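Local coordinates for protein EF0056 (Enterococcus faecalis, PDB 6ORI) that is of unknown function but is the N-terminal part of an enterococcal surface protein with immunoglobulin-like domains, probably linked to biofilm formation, and binds calcium, at residues 212-220 and 391-399; 274-284 and 299-309. All coordinates share one frame; numbering follows the deposited sequence.

Contact 1: 212-220 and 391-399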
loop_
_atom_site.group_PDB
_atom_site.type_symbol
_atom_site.label_atom_id
_atom_site.label_comp_id
_atom_site.label_asym_id
_atom_site.label_seq_id
_atom_site.Cartn_x
_atom_site.Cartn_y
_atom_site.Cartn_z
ATOM N N LYS A 212 8.203 4.091 -9.462
ATOM C CA LYS A 212 6.894 4.332 -10.010
ATOM C C LYS A 212 5.847 4.648 -8.953
ATOM O O LYS A 212 4.936 5.425 -9.191
ATOM C CB LYS A 212 6.483 3.114 -10.831
ATOM C CG LYS A 212 5.262 3.370 -11.695
ATOM C CD LYS A 212 4.725 2.134 -12.368
ATOM C CE LYS A 212 5.684 1.561 -13.372
ATOM N NZ LYS A 212 6.020 2.466 -14.509
ATOM N N HIS A 213 5.971 4.050 -7.771
ATOM C CA HIS A 213 4.943 4.163 -6.758
ATOM C C HIS A 213 5.483 3.745 -5.398
ATOM O O HIS A 213 6.388 2.925 -5.295
ATOM C CB HIS A 213 3.763 3.261 -7.156
ATOM C CG HIS A 213 2.525 3.433 -6.333
ATOM N ND1 HIS A 213 1.747 4.570 -6.373
ATOM C CD2 HIS A 213 1.920 2.595 -5.465
ATOM C CE1 HIS A 213 0.716 4.419 -5.560
ATOM N NE2 HIS A 213 0.790 3.226 -5.011
ATOM N N GLY A 214 4.923 4.343 -4.355
ATOM C CA GLY A 214 5.162 3.959 -2.988
ATOM C C GLY A 214 3.825 3.746 -2.304
ATOM O O GLY A 214 2.850 4.448 -2.575
ATOM N N SER A 215 3.789 2.772 -1.410
ATOM C CA SER A 215 2.598 2.472 -0.657
ATOM C C SER A 215 2.989 2.084 0.747
ATOM O O SER A 215 4.113 1.674 1.001
ATOM C CB SER A 215 1.792 1.358 -1.327
ATOM O OG SER A 215 2.589 0.206 -1.539
ATOM N N VAL A 216 2.052 2.247 1.669
ATOM C CA VAL A 216 2.209 1.767 3.034
ATOM C C VAL A 216 0.993 0.936 3.427
ATOM O O VAL A 216 -0.126 1.462 3.457
ATOM C CB VAL A 216 2.396 2.943 4.000
ATOM C CG1 VAL A 216 2.369 2.464 5.438
ATOM C CG2 VAL A 216 3.712 3.637 3.736
ATOM N N ASN A 217 1.228 -0.344 3.709
ATOM C CA ASN A 217 0.213 -1.270 4.236
ATOM C C ASN A 217 0.472 -1.372 5.726
ATOM O O ASN A 217 1.619 -1.238 6.178
ATOM C CB ASN A 217 0.363 -2.669 3.618
ATOM C CG ASN A 217 -0.922 -3.212 2.917
ATOM O OD1 ASN A 217 -1.661 -2.503 2.248
ATOM N ND2 ASN A 217 -1.159 -4.505 3.083
ATOM N N THR A 218 -0.577 -1.565 6.499
ATOM C CA THR A 218 -0.482 -1.662 7.941
ATOM C C THR A 218 -1.162 -2.935 8.394
ATOM O O THR A 218 -2.069 -3.453 7.730
ATOM C CB THR A 218 -1.152 -0.476 8.646
ATOM O OG1 THR A 218 -2.571 -0.583 8.501
ATOM C CG2 THR A 218 -0.675 0.867 8.098
ATOM N N LYS A 219 -0.709 -3.454 9.512
ATOM C CA LYS A 219 -1.296 -4.642 10.097
ATOM C C LYS A 219 -1.037 -4.628 11.587
ATOM O O LYS A 219 0.032 -4.209 12.025
ATOM C CB LYS A 219 -0.650 -5.895 9.504
ATOM C CG LYS A 219 -1.248 -7.185 10.006
ATOM C CD LYS A 219 -0.487 -8.401 9.535
ATOM C CE LYS A 219 -1.131 -9.651 10.107
ATOM N NZ LYS A 219 -0.420 -10.902 9.706
ATOM N N TYR A 220 -2.023 -5.006 12.376
ATOM C CA TYR A 220 -1.763 -5.349 13.769
ATOM C C TYR A 220 -1.278 -6.791 13.847
ATOM O O TYR A 220 -1.990 -7.716 13.444
ATOM C CB TYR A 220 -3.019 -5.198 14.616
ATOM C CG TYR A 220 -2.811 -5.794 15.980
ATOM C CD1 TYR A 220 -2.130 -5.092 16.960
ATOM C CD2 TYR A 220 -3.262 -7.080 16.274
ATOM C CE1 TYR A 220 -1.927 -5.640 18.218
ATOM C CE2 TYR A 220 -3.061 -7.638 17.520
ATOM C CZ TYR A 220 -2.393 -6.915 18.484
ATOM O OH TYR A 220 -2.189 -7.478 19.722
ATOM N N ASN A 391 8.255 9.510 -6.134
ATOM C CA ASN A 391 7.383 8.342 -6.209
ATOM C C ASN A 391 7.727 7.294 -5.151
ATOM O O ASN A 391 7.380 6.133 -5.314
ATOM C CB ASN A 391 7.324 7.746 -7.626
ATOM C CG ASN A 391 6.501 8.593 -8.560
ATOM O OD1 ASN A 391 5.509 9.171 -8.158
ATOM N ND2 ASN A 391 6.920 8.677 -9.805
ATOM N N THR A 392 8.407 7.679 -4.066
ATOM C CA THR A 392 8.664 6.754 -2.957
ATOM C C THR A 392 7.812 7.038 -1.742
ATOM O O THR A 392 7.886 6.299 -0.779
ATOM C CB THR A 392 10.138 6.716 -2.524
ATOM O OG1 THR A 392 10.536 7.930 -1.854
ATOM C CG2 THR A 392 11.049 6.408 -3.698
ATOM N N TYR A 393 7.007 8.092 -1.779
ATOM C CA TYR A 393 6.147 8.408 -0.651
ATOM C C TYR A 393 4.906 7.525 -0.675
ATOM O O TYR A 393 4.208 7.433 -1.705
ATOM C CB TYR A 393 5.750 9.895 -0.648
ATOM C CG TYR A 393 4.727 10.262 0.387
ATOM C CD1 TYR A 393 5.109 10.673 1.653
ATOM C CD2 TYR A 393 3.368 10.170 0.097
ATOM C CE1 TYR A 393 4.129 11.028 2.613
ATOM C CE2 TYR A 393 2.415 10.507 1.028
ATOM C CZ TYR A 393 2.800 10.914 2.276
ATOM O OH TYR A 393 1.812 11.243 3.199
ATOM N N GLY A 394 4.621 6.892 0.448
ATOM C CA GLY A 394 3.381 6.176 0.626
ATOM C C GLY A 394 2.712 6.617 1.910
ATOM O O GLY A 394 3.366 7.036 2.871
ATOM N N THR A 395 1.397 6.524 1.923
ATOM C CA THR A 395 0.646 6.786 3.136
ATOM C C THR A 395 -0.386 5.713 3.299
ATOM O O THR A 395 -0.933 5.207 2.318
ATOM C CB THR A 395 0.006 8.186 3.145
ATOM O OG1 THR A 395 -0.651 8.417 4.392
ATOM C CG2 THR A 395 -0.999 8.360 2.011
ATOM N N GLY A 396 -0.635 5.343 4.543
ATOM C CA GLY A 396 -1.563 4.275 4.829
ATOM C C GLY A 396 -2.299 4.597 6.103
ATOM O O GLY A 396 -2.034 5.592 6.752
ATOM N N TYR A 397 -3.263 3.750 6.423
ATOM C CA TYR A 397 -4.113 4.012 7.561
ATOM C C TYR A 397 -4.348 2.723 8.337
ATOM O O TYR A 397 -4.148 1.603 7.835
ATOM C CB TYR A 397 -5.440 4.668 7.131
ATOM C CG TYR A 397 -6.466 3.715 6.605
ATOM C CD1 TYR A 397 -6.331 3.122 5.345
ATOM C CD2 TYR A 397 -7.550 3.371 7.378
ATOM C CE1 TYR A 397 -7.263 2.236 4.877
ATOM C CE2 TYR A 397 -8.489 2.472 6.912
ATOM C CZ TYR A 397 -8.323 1.907 5.666
ATOM O OH TYR A 397 -9.255 1.002 5.216
ATOM N N TYR A 398 -4.772 2.908 9.584
ATOM C CA TYR A 398 -5.295 1.812 10.390
ATOM C C TYR A 398 -6.653 2.259 10.918
ATOM O O TYR A 398 -6.771 3.312 11.545
ATOM C CB TYR A 398 -4.355 1.433 11.539
ATOM C CG TYR A 398 -4.727 0.107 12.121
ATOM C CD1 TYR A 398 -5.654 0.005 13.148
ATOM C CD2 TYR A 398 -4.199 -1.042 11.605
ATOM C CE1 TYR A 398 -6.019 -1.233 13.644
ATOM C CE2 TYR A 398 -4.538 -2.262 12.101
ATOM C CZ TYR A 398 -5.451 -2.354 13.102
ATOM O OH TYR A 398 -5.794 -3.603 13.572
ATOM N N TYR A 399 -7.683 1.469 10.618
ATOM C CA TYR A 399 -9.074 1.827 10.899
ATOM C C TYR A 399 -9.384 1.869 12.381
ATOM O O TYR A 399 -8.959 0.987 13.132
ATOM C CB TYR A 399 -10.003 0.808 10.258
ATOM C CG TYR A 399 -11.475 0.954 10.635
ATOM C CD1 TYR A 399 -12.222 2.049 10.208
ATOM C CD2 TYR A 399 -12.120 -0.032 11.369
ATOM C CE1 TYR A 399 -13.564 2.179 10.543
ATOM C CE2 TYR A 399 -13.466 0.080 11.699
ATOM C CZ TYR A 399 -14.182 1.184 11.286
ATOM O OH TYR A 399 -15.521 1.288 11.621
HETATM O O HOH W 1 2.981 7.037 -7.726
HETATM O O HOH W 2 0.562 5.754 -1.043
HETATM O O HOH W 3 3.741 6.960 -4.834
HETATM O O HOH W 4 -2.907 1.570 4.452
HETATM O O HOH W 5 -0.586 2.993 0.636
HETATM O O HOH W 6 -4.735 -5.689 11.531
#

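Contact 2: 274-284 and 299-309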
loop_
_atom_site.group_PDB
_atom_site.type_symbol
_atom_site.label_atom_id
_atom_site.label_comp_id
_atom_site.label_asym_id
_atom_site.label_seq_id
_atom_site.Cartn_x
_atom_site.Cartn_y
_atom_site.Cartn_z
ATOM N N VAL A 274 2.045 7.993 19.257
ATOM C CA VAL A 274 3.430 8.118 19.682
ATOM C C VAL A 274 3.679 7.707 21.146
ATOM O O VAL A 274 4.566 6.916 21.398
ATOM C CB VAL A 274 3.975 9.525 19.369
ATOM C CG1 VAL A 274 5.370 9.705 19.965
ATOM C CG2 VAL A 274 3.972 9.763 17.853
ATOM N N PRO A 275 2.870 8.199 22.109
ATOM C CA PRO A 275 3.112 7.777 23.496
ATOM C C PRO A 275 2.805 6.308 23.778
ATOM O O PRO A 275 3.173 5.797 24.841
ATOM C CB PRO A 275 2.146 8.640 24.314
ATOM C CG PRO A 275 1.634 9.653 23.415
ATOM C CD PRO A 275 1.797 9.198 22.004
ATOM N N TYR A 276 2.130 5.651 22.844
ATOM C CA TYR A 276 1.786 4.235 22.983
ATOM C C TYR A 276 2.705 3.304 22.193
ATOM O O TYR A 276 2.456 2.094 22.101
ATOM C CB TYR A 276 0.350 4.014 22.544
ATOM C CG TYR A 276 -0.642 4.734 23.416
ATOM C CD1 TYR A 276 -0.898 4.291 24.702
ATOM C CD2 TYR A 276 -1.278 5.878 22.973
ATOM C CE1 TYR A 276 -1.804 4.952 25.513
ATOM C CE2 TYR A 276 -2.191 6.542 23.778
ATOM C CZ TYR A 276 -2.441 6.075 25.044
ATOM O OH TYR A 276 -3.342 6.736 25.855
ATOM N N VAL A 277 3.751 3.869 21.615
ATOM C CA VAL A 277 4.750 3.068 20.914
ATOM C C VAL A 277 6.026 3.110 21.723
ATOM O O VAL A 277 6.452 4.192 22.148
ATOM C CB VAL A 277 4.980 3.592 19.498
ATOM C CG1 VAL A 277 6.158 2.881 18.849
ATOM C CG2 VAL A 277 3.737 3.378 18.658
ATOM N N SER A 278 6.617 1.944 21.982
ATOM C CA SER A 278 7.894 1.859 22.682
ATOM C C SER A 278 8.972 1.584 21.633
ATOM O O SER A 278 9.300 2.471 20.839
ATOM C CB SER A 278 7.856 0.799 23.790
ATOM O OG SER A 278 7.602 -0.503 23.296
ATOM N N GLY A 279 9.464 0.355 21.571
ATOM C CA GLY A 279 10.465 0.011 20.587
ATOM C C GLY A 279 9.930 0.123 19.172
ATOM O O GLY A 279 8.760 -0.136 18.882
ATOM N N ILE A 280 10.835 0.487 18.277
ATOM C CA ILE A 280 10.553 0.558 16.851
ATOM C C ILE A 280 11.686 -0.170 16.164
ATOM O O ILE A 280 12.844 0.254 16.256
ATOM C CB ILE A 280 10.458 2.000 16.335
ATOM C CG1 ILE A 280 9.418 2.760 17.149
ATOM C CG2 ILE A 280 10.112 2.009 14.849
ATOM C CD1 ILE A 280 9.448 4.240 16.952
ATOM N N GLN A 281 11.374 -1.278 15.508
ATOM C CA GLN A 281 12.373 -2.080 14.802
ATOM C C GLN A 281 12.274 -1.883 13.313
ATOM O O GLN A 281 11.177 -1.795 12.768
ATOM C CB GLN A 281 12.213 -3.585 15.075
ATOM C CG GLN A 281 12.084 -3.938 16.546
ATOM C CD GLN A 281 12.136 -5.430 16.814
ATOM O OE1 GLN A 281 11.982 -6.275 15.932
ATOM N NE2 GLN A 281 12.370 -5.766 18.075
ATOM N N MET A 282 13.417 -1.853 12.644
ATOM C CA MET A 282 13.471 -1.872 11.188
ATOM C C MET A 282 13.831 -3.275 10.775
ATOM O O MET A 282 14.808 -3.867 11.306
ATOM C CB MET A 282 14.545 -0.911 10.689
ATOM C CG MET A 282 14.465 -0.641 9.212
ATOM S SD MET A 282 15.750 0.528 8.771
ATOM C CE MET A 282 15.323 0.812 7.061
ATOM N N HIS A 283 13.045 -3.851 9.871
ATOM C CA HIS A 283 13.354 -5.165 9.322
ATOM C C HIS A 283 13.654 -5.076 7.847
ATOM O O HIS A 283 13.008 -4.309 7.121
ATOM C CB HIS A 283 12.182 -6.133 9.505
ATOM C CG HIS A 283 11.891 -6.501 10.929
ATOM N ND1 HIS A 283 11.046 -7.538 11.272
ATOM C CD2 HIS A 283 12.339 -5.984 12.094
ATOM C CE1 HIS A 283 10.977 -7.628 12.589
ATOM N NE2 HIS A 283 11.763 -6.705 13.115
ATOM N N MET A 284 14.586 -5.901 7.411
ATOM C CA MET A 284 14.865 -6.116 6.011
ATOM C C MET A 284 13.992 -7.254 5.526
ATOM O O MET A 284 13.912 -8.298 6.181
ATOM C CB MET A 284 16.336 -6.469 5.833
ATOM C CG MET A 284 16.707 -6.712 4.386
ATOM S SD MET A 284 18.429 -7.157 4.119
ATOM C CE MET A 284 19.210 -5.564 4.296
ATOM N N GLY A 299 11.456 -11.795 7.685
ATOM C CA GLY A 299 12.287 -10.612 7.816
ATOM C C GLY A 299 13.472 -10.860 8.713
ATOM O O GLY A 299 13.617 -11.922 9.308
ATOM N N LYS A 300 14.336 -9.851 8.803
ATOM C CA LYS A 300 15.477 -9.860 9.709
ATOM C C LYS A 300 15.588 -8.465 10.310
ATOM O O LYS A 300 15.490 -7.474 9.584
ATOM C CB LYS A 300 16.750 -10.214 8.934
ATOM C CG LYS A 300 18.056 -10.006 9.650
ATOM C CD LYS A 300 19.069 -9.324 8.734
ATOM C CE LYS A 300 19.394 -10.165 7.506
ATOM N NZ LYS A 300 20.153 -9.385 6.495
ATOM N N LYS A 301 15.798 -8.357 11.618
ATOM C CA LYS A 301 15.949 -7.041 12.231
ATOM C C LYS A 301 17.302 -6.455 11.880
ATOM O O LYS A 301 18.328 -7.130 12.025
ATOM C CB LYS A 301 15.796 -7.103 13.749
ATOM C CG LYS A 301 15.945 -5.750 14.403
ATOM C CD LYS A 301 15.724 -5.857 15.907
ATOM C CE LYS A 301 15.940 -4.549 16.597
ATOM N NZ LYS A 301 17.301 -4.544 17.167
ATOM N N VAL A 302 17.298 -5.222 11.380
ATOM C CA VAL A 302 18.522 -4.555 10.992
ATOM C C VAL A 302 18.814 -3.298 11.791
ATOM O O VAL A 302 19.949 -2.817 11.749
ATOM C CB VAL A 302 18.544 -4.240 9.492
ATOM C CG1 VAL A 302 18.594 -5.530 8.688
ATOM C CG2 VAL A 302 17.368 -3.368 9.070
ATOM N N ALA A 303 17.846 -2.759 12.514
ATOM C CA ALA A 303 18.098 -1.579 13.346
ATOM C C ALA A 303 17.048 -1.339 14.381
ATOM O O ALA A 303 15.884 -1.699 14.196
ATOM C CB ALA A 303 18.208 -0.336 12.488
ATOM N N ASP A 304 17.464 -0.713 15.471
ATOM C CA ASP A 304 16.581 -0.038 16.412
ATOM C C ASP A 304 16.396 1.378 15.909
ATOM O O ASP A 304 17.382 2.039 15.589
ATOM C CB ASP A 304 17.239 0.019 17.789
ATOM C CG ASP A 304 17.407 -1.341 18.414
ATOM O OD1 ASP A 304 16.410 -2.099 18.489
ATOM O OD2 ASP A 304 18.543 -1.646 18.834
ATOM N N LEU A 305 15.157 1.844 15.849
ATOM C CA LEU A 305 14.807 3.175 15.351
ATOM C C LEU A 305 14.278 4.081 16.438
ATOM O O LEU A 305 13.769 3.610 17.474
ATOM C CB LEU A 305 13.726 3.047 14.281
ATOM C CG LEU A 305 14.125 2.232 13.055
ATOM C CD1 LEU A 305 12.942 2.190 12.085
ATOM C CD2 LEU A 305 15.363 2.764 12.356
ATOM N N ALA A 306 14.348 5.387 16.198
ATOM C CA ALA A 306 13.760 6.379 17.091
ATOM C C ALA A 306 12.688 7.181 16.382
ATOM O O ALA A 306 12.642 7.250 15.145
ATOM C CB ALA A 306 14.838 7.317 17.583
ATOM N N ILE A 307 11.832 7.831 17.152
ATOM C CA ILE A 307 10.940 8.853 16.617
ATOM C C ILE A 307 11.014 10.050 17.528
ATOM O O ILE A 307 11.470 9.956 18.663
ATOM C CB ILE A 307 9.470 8.414 16.509
ATOM C CG1 ILE A 307 8.968 7.860 17.840
ATOM C CG2 ILE A 307 9.281 7.468 15.317
ATOM C CD1 ILE A 307 7.475 7.595 17.828
ATOM N N GLU A 308 10.570 11.175 16.998
ATOM C CA GLU A 308 10.567 12.443 17.710
ATOM C C GLU A 308 9.397 12.430 18.678
ATOM O O GLU A 308 8.239 12.268 18.274
ATOM C CB GLU A 308 10.403 13.576 16.709
ATOM C CG GLU A 308 10.292 14.965 17.367
ATOM C CD GLU A 308 11.477 15.262 18.251
ATOM O OE1 GLU A 308 12.590 15.379 17.705
ATOM O OE2 GLU A 308 11.320 15.358 19.491
ATOM N N ARG A 309 9.708 12.576 19.958
ATOM C CA ARG A 309 8.724 12.467 21.032
ATOM C C ARG A 309 8.529 13.747 21.839
ATOM O O ARG A 309 7.715 13.778 22.765
ATOM C CB ARG A 309 9.126 11.335 21.965
ATOM C CG ARG A 309 9.063 9.956 21.325
ATOM C CD ARG A 309 9.567 8.929 22.310
ATOM N NE ARG A 309 9.661 7.578 21.766
ATOM C CZ ARG A 309 8.630 6.747 21.656
ATOM N NH1 ARG A 309 7.408 7.116 21.982
ATOM N NH2 ARG A 309 8.826 5.534 21.190
HETATM O O HOH W 7 13.841 -1.527 18.574
#

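Contact 1: 212-220 and 391-399
The carbonyl oxygen of Tyr397 is gripped by two hydroxyls: Thr218 OG1 donates to Tyr397 O at 2.8 Å, and Ser15 OG reaches the same oxygen. The Thr218 donor sits above the carbonyl plane, 37° out of it. With chi1 of 71°, OG1 lies between the backbone N and carbonyl carbon of Thr218, turned onto the neighbouring strand. The bond joins edge strands of two different sheets in what appears to be an immunoglobulin-like beta-sandwich. Strands 212-220 and 394-398 run nearly parallel, at 22°, with axes 4.4 Å apart at closest, yet their backbones share no direct hydrogen bond. Gly214, Gly394 and Gly396 have no side chains at the interface, which permits this close approach; Gly396 CA offers a CH...O contact to Val216 O at 3.4 Å. Water takes the place of backbone pairing. One molecule accepts from Val216 N at 2.9 Å and donates to Thr395 O at 2.8 Å; another accepts from Thr395 N and donates to Gly214 O. Val216 CG2 lies against Gly394 O, and Ser379 of strand 375-382 borders the same valine. Beyond the strand, the chain runs on to Leu400 and Asp402, two of the residues at the calcium ion. At this end Thr218 OG1 meets the edge of the Tyr398 ring, 3.5 Å from Tyr398 CD2. Tyr398 OH reaches to 3.4 Å from Tyr220 CB, and a water in the plane of the Tyr398 ring accepts from both Tyr398 OH, at 3.1 Å, and Tyr220 N.

Contact 2: 274-284 and 299-309
Met282 is held at both backbone polar atoms: its N donates almost straight to Ala303 O at 2.9 Å, while Met282 O takes Val302 N at 2.8 Å and, weakly, Ala303 N at 3.5 Å. Two residues thus face one, and the register slips by one before His283 pairs with Lys301. On the face carrying Gln281 and His283, His283 NE2 donates to Gln281 OE1 at 2.9 Å and 173°, in the ring plane and on a lone pair of the amide oxygen, which Ser233 N also reaches. This holds the amide's rotation. The side chain of Lys301 crosses that of Gln281 at about a right angle, Lys301 CD lying 3.7 Å from Gln281 CD. The lysine then ends in a salt bridge to Asp304. Farther along, Arg309 is extended from CG to NE (chi2 176°) and carries its guanidinium back to the 3-10 turn 274-276 and the first residue of the strand. Arg309 NH2 donates to Val277 O at 2.9 Å from 50° above the carbonyl plane, and NH1 adds weak bonds to Val277 O and Val274 O. Ile307 CG1 lies over one face of this group. Apolar groups pack together beside Met282: Ile280 CD1 meets Ile307 CG2 at 3.6 Å, the two side chains nearly perpendicular, and Leu305 CD1 lies 3.8 Å from Met282 CB, with Ile321 of the opposing sheet beside both Leu305 and Met282. The whole is an antiparallel hairpin with a long connection and a classic beta bulge, forming the edge of the five-stranded sheet in what is probably an immunoglobulin-like sandwich.

Both contacts involve the five-stranded sheet, at its two outermost strands: contact 1 uses 211-221 and contact 2 uses 300-304. Their centres lie about 17 Å apart and they do not touch. Both are only partly buried. Contact 1, its centre about 4 Å from the centre of the chain, joins this sheet to the edge of the four-stranded one; contact 2, about 20 Å out, lies within one sheet and is nested in the loop that contact 1 closes. Between sheets, glycines let the backbones approach and waters bridge their polar groups, whereas 274-284 and 299-309 bond directly, backbone to backbone, with exposed charged residues such as Lys300 and Asp304, and buried Ile280, Met282 and Met284.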